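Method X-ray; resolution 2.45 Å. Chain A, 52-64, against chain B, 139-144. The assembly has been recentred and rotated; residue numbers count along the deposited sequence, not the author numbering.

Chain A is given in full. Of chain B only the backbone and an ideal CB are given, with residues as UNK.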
# COMPACT_ATOMS: atom_id res chain seq x y z
N SER A 52 12.15 -15.46 -6.22
CA SER A 52 13.39 -14.91 -5.73
C SER A 52 13.50 -13.49 -6.21
O SER A 52 12.96 -13.17 -7.27
CB SER A 52 14.55 -15.72 -6.32
OG SER A 52 14.47 -17.08 -5.93
N ARG A 53 14.17 -12.63 -5.45
CA ARG A 53 14.51 -11.29 -5.94
C ARG A 53 15.50 -11.37 -7.09
O ARG A 53 16.43 -12.20 -7.09
CB ARG A 53 15.03 -10.41 -4.81
CG ARG A 53 13.90 -9.69 -4.05
CD ARG A 53 14.42 -8.86 -2.90
NE ARG A 53 13.33 -8.31 -2.10
CZ ARG A 53 13.49 -7.65 -0.95
NH1 ARG A 53 12.44 -7.19 -0.29
NH2 ARG A 53 14.71 -7.44 -0.46
N ALA A 54 15.29 -10.51 -8.08
CA ALA A 54 16.01 -10.56 -9.35
C ALA A 54 17.54 -10.51 -9.25
O ALA A 54 18.23 -11.13 -10.05
CB ALA A 54 15.50 -9.46 -10.30
N ALA A 55 18.07 -9.77 -8.28
CA ALA A 55 19.51 -9.64 -8.14
C ALA A 55 20.15 -10.88 -7.51
O ALA A 55 21.36 -11.06 -7.59
CB ALA A 55 19.87 -8.38 -7.35
N ASP A 56 19.32 -11.72 -6.90
CA ASP A 56 19.79 -12.94 -6.23
C ASP A 56 19.74 -14.15 -7.15
O ASP A 56 20.37 -15.17 -6.89
CB ASP A 56 18.94 -13.22 -4.99
CG ASP A 56 19.20 -12.25 -3.86
OD1 ASP A 56 18.25 -11.98 -3.10
OD2 ASP A 56 20.34 -11.77 -3.70
N ILE A 57 18.97 -14.05 -8.23
CA ILE A 57 18.82 -15.17 -9.16
C ILE A 57 20.13 -15.67 -9.82
O ILE A 57 20.34 -16.88 -9.93
CB ILE A 57 17.71 -14.89 -10.20
CG1 ILE A 57 16.36 -14.73 -9.48
CG2 ILE A 57 17.67 -16.00 -11.24
CD1 ILE A 57 15.14 -14.53 -10.37
N PRO A 58 21.02 -14.77 -10.26
CA PRO A 58 22.29 -15.30 -10.77
C PRO A 58 22.98 -16.27 -9.79
O PRO A 58 23.33 -17.38 -10.18
CB PRO A 58 23.12 -14.04 -11.01
CG PRO A 58 22.12 -13.02 -11.33
CD PRO A 58 20.97 -13.30 -10.40
N GLU A 59 23.14 -15.86 -8.53
CA GLU A 59 23.75 -16.71 -7.50
C GLU A 59 22.98 -17.99 -7.17
O GLU A 59 23.59 -19.06 -7.07
CB GLU A 59 24.03 -15.90 -6.22
CG GLU A 59 25.21 -14.93 -6.37
CD GLU A 59 26.52 -15.63 -6.70
OE1 GLU A 59 27.25 -16.02 -5.77
OE2 GLU A 59 26.84 -15.79 -7.90
N PHE A 60 21.65 -17.90 -7.00
CA PHE A 60 20.84 -19.08 -6.75
C PHE A 60 21.03 -20.13 -7.84
O PHE A 60 21.07 -21.35 -7.56
CB PHE A 60 19.34 -18.75 -6.63
CG PHE A 60 18.97 -17.94 -5.41
CD1 PHE A 60 19.84 -17.83 -4.32
CD2 PHE A 60 17.72 -17.30 -5.34
CE1 PHE A 60 19.48 -17.08 -3.19
CE2 PHE A 60 17.35 -16.57 -4.22
CZ PHE A 60 18.23 -16.45 -3.14
N VAL A 61 21.15 -19.66 -9.07
CA VAL A 61 21.36 -20.54 -10.21
C VAL A 61 22.80 -21.03 -10.28
O VAL A 61 23.05 -22.19 -10.59
CB VAL A 61 20.91 -19.87 -11.54
CG1 VAL A 61 21.23 -20.76 -12.75
CG2 VAL A 61 19.40 -19.54 -11.49
N ALA A 62 23.76 -20.15 -9.97
CA ALA A 62 25.18 -20.54 -9.99
C ALA A 62 25.46 -21.64 -8.97
O ALA A 62 26.23 -22.56 -9.24
CB ALA A 62 26.08 -19.33 -9.73
N ASP A 63 24.80 -21.55 -7.82
CA ASP A 63 25.05 -22.43 -6.69
C ASP A 63 24.24 -23.72 -6.74
O ASP A 63 24.64 -24.72 -6.16
CB ASP A 63 24.80 -21.70 -5.37
CG ASP A 63 25.91 -20.70 -5.06
OD1 ASP A 63 27.11 -21.00 -5.33
OD2 ASP A 63 25.58 -19.60 -4.53
N GLY A 64 23.11 -23.69 -7.42
CA GLY A 64 22.30 -24.87 -7.60
C GLY A 64 21.07 -24.89 -6.71
O GLY A 64 20.40 -25.92 -6.61
N UNK B 139 31.98 -16.27 0.73
CA UNK B 139 30.95 -15.32 1.12
C UNK B 139 30.03 -15.11 -0.08
O UNK B 139 30.49 -14.86 -1.19
CB UNK B 139 31.56 -14.00 1.59
N UNK B 140 28.72 -15.23 0.16
CA UNK B 140 27.72 -15.00 -0.88
C UNK B 140 26.77 -13.91 -0.40
O UNK B 140 26.22 -14.01 0.71
CB UNK B 140 26.96 -16.28 -1.21
N UNK B 141 26.58 -12.88 -1.22
CA UNK B 141 25.77 -11.72 -0.86
C UNK B 141 24.31 -11.85 -1.33
O UNK B 141 24.06 -12.08 -2.50
CB UNK B 141 26.39 -10.46 -1.45
N UNK B 142 23.37 -11.69 -0.41
CA UNK B 142 21.93 -11.72 -0.73
C UNK B 142 21.27 -10.36 -0.50
O UNK B 142 21.79 -9.53 0.25
CB UNK B 142 21.22 -12.78 0.11
N UNK B 143 20.14 -10.13 -1.16
CA UNK B 143 19.35 -8.89 -1.00
C UNK B 143 18.66 -8.83 0.37
O UNK B 143 18.33 -7.74 0.85
CB UNK B 143 18.30 -8.79 -2.11
N UNK B 144 18.45 -9.99 0.98
CA UNK B 144 17.71 -10.12 2.23
C UNK B 144 17.36 -11.58 2.43
O UNK B 144 17.77 -12.43 1.64
CB UNK B 144 16.45 -9.25 2.23

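Position 139 lies in a strand. Its ideal CB has nothing of chain A within 5.5 Å. Chain A therefore sets no limit here, and the extended backbone angles favour a beta-branched residue without requiring one. The deposited residue is Val B139, which makes no contact with the chain A stretch.

Position 140 is also extended, and its CA-to-CB bond points toward chain A. The ideal CB is 4.6 Å from Glu A59 OE1 and 4.9 Å from Asp A63 OD2. Two carboxylates at this range could receive a longer basic side chain, Lys or Arg, if it bent toward them; a hydroxyl on this CB would stop short. A compact apolar residue would also fit, packing against the helix side chains. The deposited residue is Val B140. Its CG1 lies 3.9 Å from Glu A59 OE1 and its CG2 4.2 Å from Asp A63 OD2. These are packing contacts, and no polar bond forms.

Position 141 ends the strand. Its CA-to-CB bond points sideways, with nothing of chain A within 5.5 Å of the ideal CB. Many residues would suit, including long polar ones. Glu B141 is deposited. Its side chain is fully extended and bonds elsewhere in the structure.

Position 142 has a CA-to-CB bond that points sideways. Its ideal CB is 4.0 Å from Asp A56 OD2, and the ring of Phe A60 lies farther on. A mid-sized or long apolar side chain could reach that ring; Leu, Ile and Met are all reasonable. Leu B142 is deposited, with chi1 m and chi2 t. Its end comes nearer to chain A, and CD2 lies 3.4 Å from Phe A60 CE1, a close apolar contact. The same CD2 is 3.8 Å from Asp A56 OD2.

Position 143 points toward chain A and meets the Asp A56 carboxylate. Its backbone N donates a hydrogen bond to Asp A56 OD2 at 3.0 Å, which any residue except proline could do. The ideal CB is 3.3 Å from Asp A56 OD1 and 4.0 Å from Arg A53 CD. A small side chain with a hydroxyl, Ser or Thr, suits this site. Thr B143 is deposited, with chi1 m. Its OG1 makes a weak hydrogen bond to the carboxylate, 3.1 Å from Asp A56 OD1. The methyl is used as well: CG2 packs 3.4 Å from Arg A53 NH2, at the edge of the guanidinium.

Position 144 has phi 165° and psi -177°, a backbone that strongly favours glycine. An ideal CB would sit 3.7 Å from Arg A53 NH2. Gly B144 is deposited.

Chain B, residues 139-144: VVELTG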
# COMPACT_ATOMS: atom_id res chain seq x y z
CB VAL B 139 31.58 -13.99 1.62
CG1 VAL B 139 30.51 -12.91 1.83
CG2 VAL B 139 32.35 -14.22 2.90
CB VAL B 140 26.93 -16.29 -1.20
CG1 VAL B 140 25.78 -16.00 -2.15
CG2 VAL B 140 27.85 -17.36 -1.79
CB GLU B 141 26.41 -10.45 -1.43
CG GLU B 141 25.69 -9.16 -1.05
CD GLU B 141 26.39 -7.91 -1.57
OE1 GLU B 141 25.89 -6.79 -1.31
OE2 GLU B 141 27.45 -8.05 -2.23
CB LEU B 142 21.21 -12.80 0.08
CG LEU B 142 21.58 -14.28 -0.12
CD1 LEU B 142 20.80 -15.19 0.84
CD2 LEU B 142 21.32 -14.72 -1.55
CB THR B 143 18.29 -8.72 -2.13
OG1 THR B 143 18.89 -8.94 -3.41
CG2 THR B 143 17.72 -7.32 -2.12
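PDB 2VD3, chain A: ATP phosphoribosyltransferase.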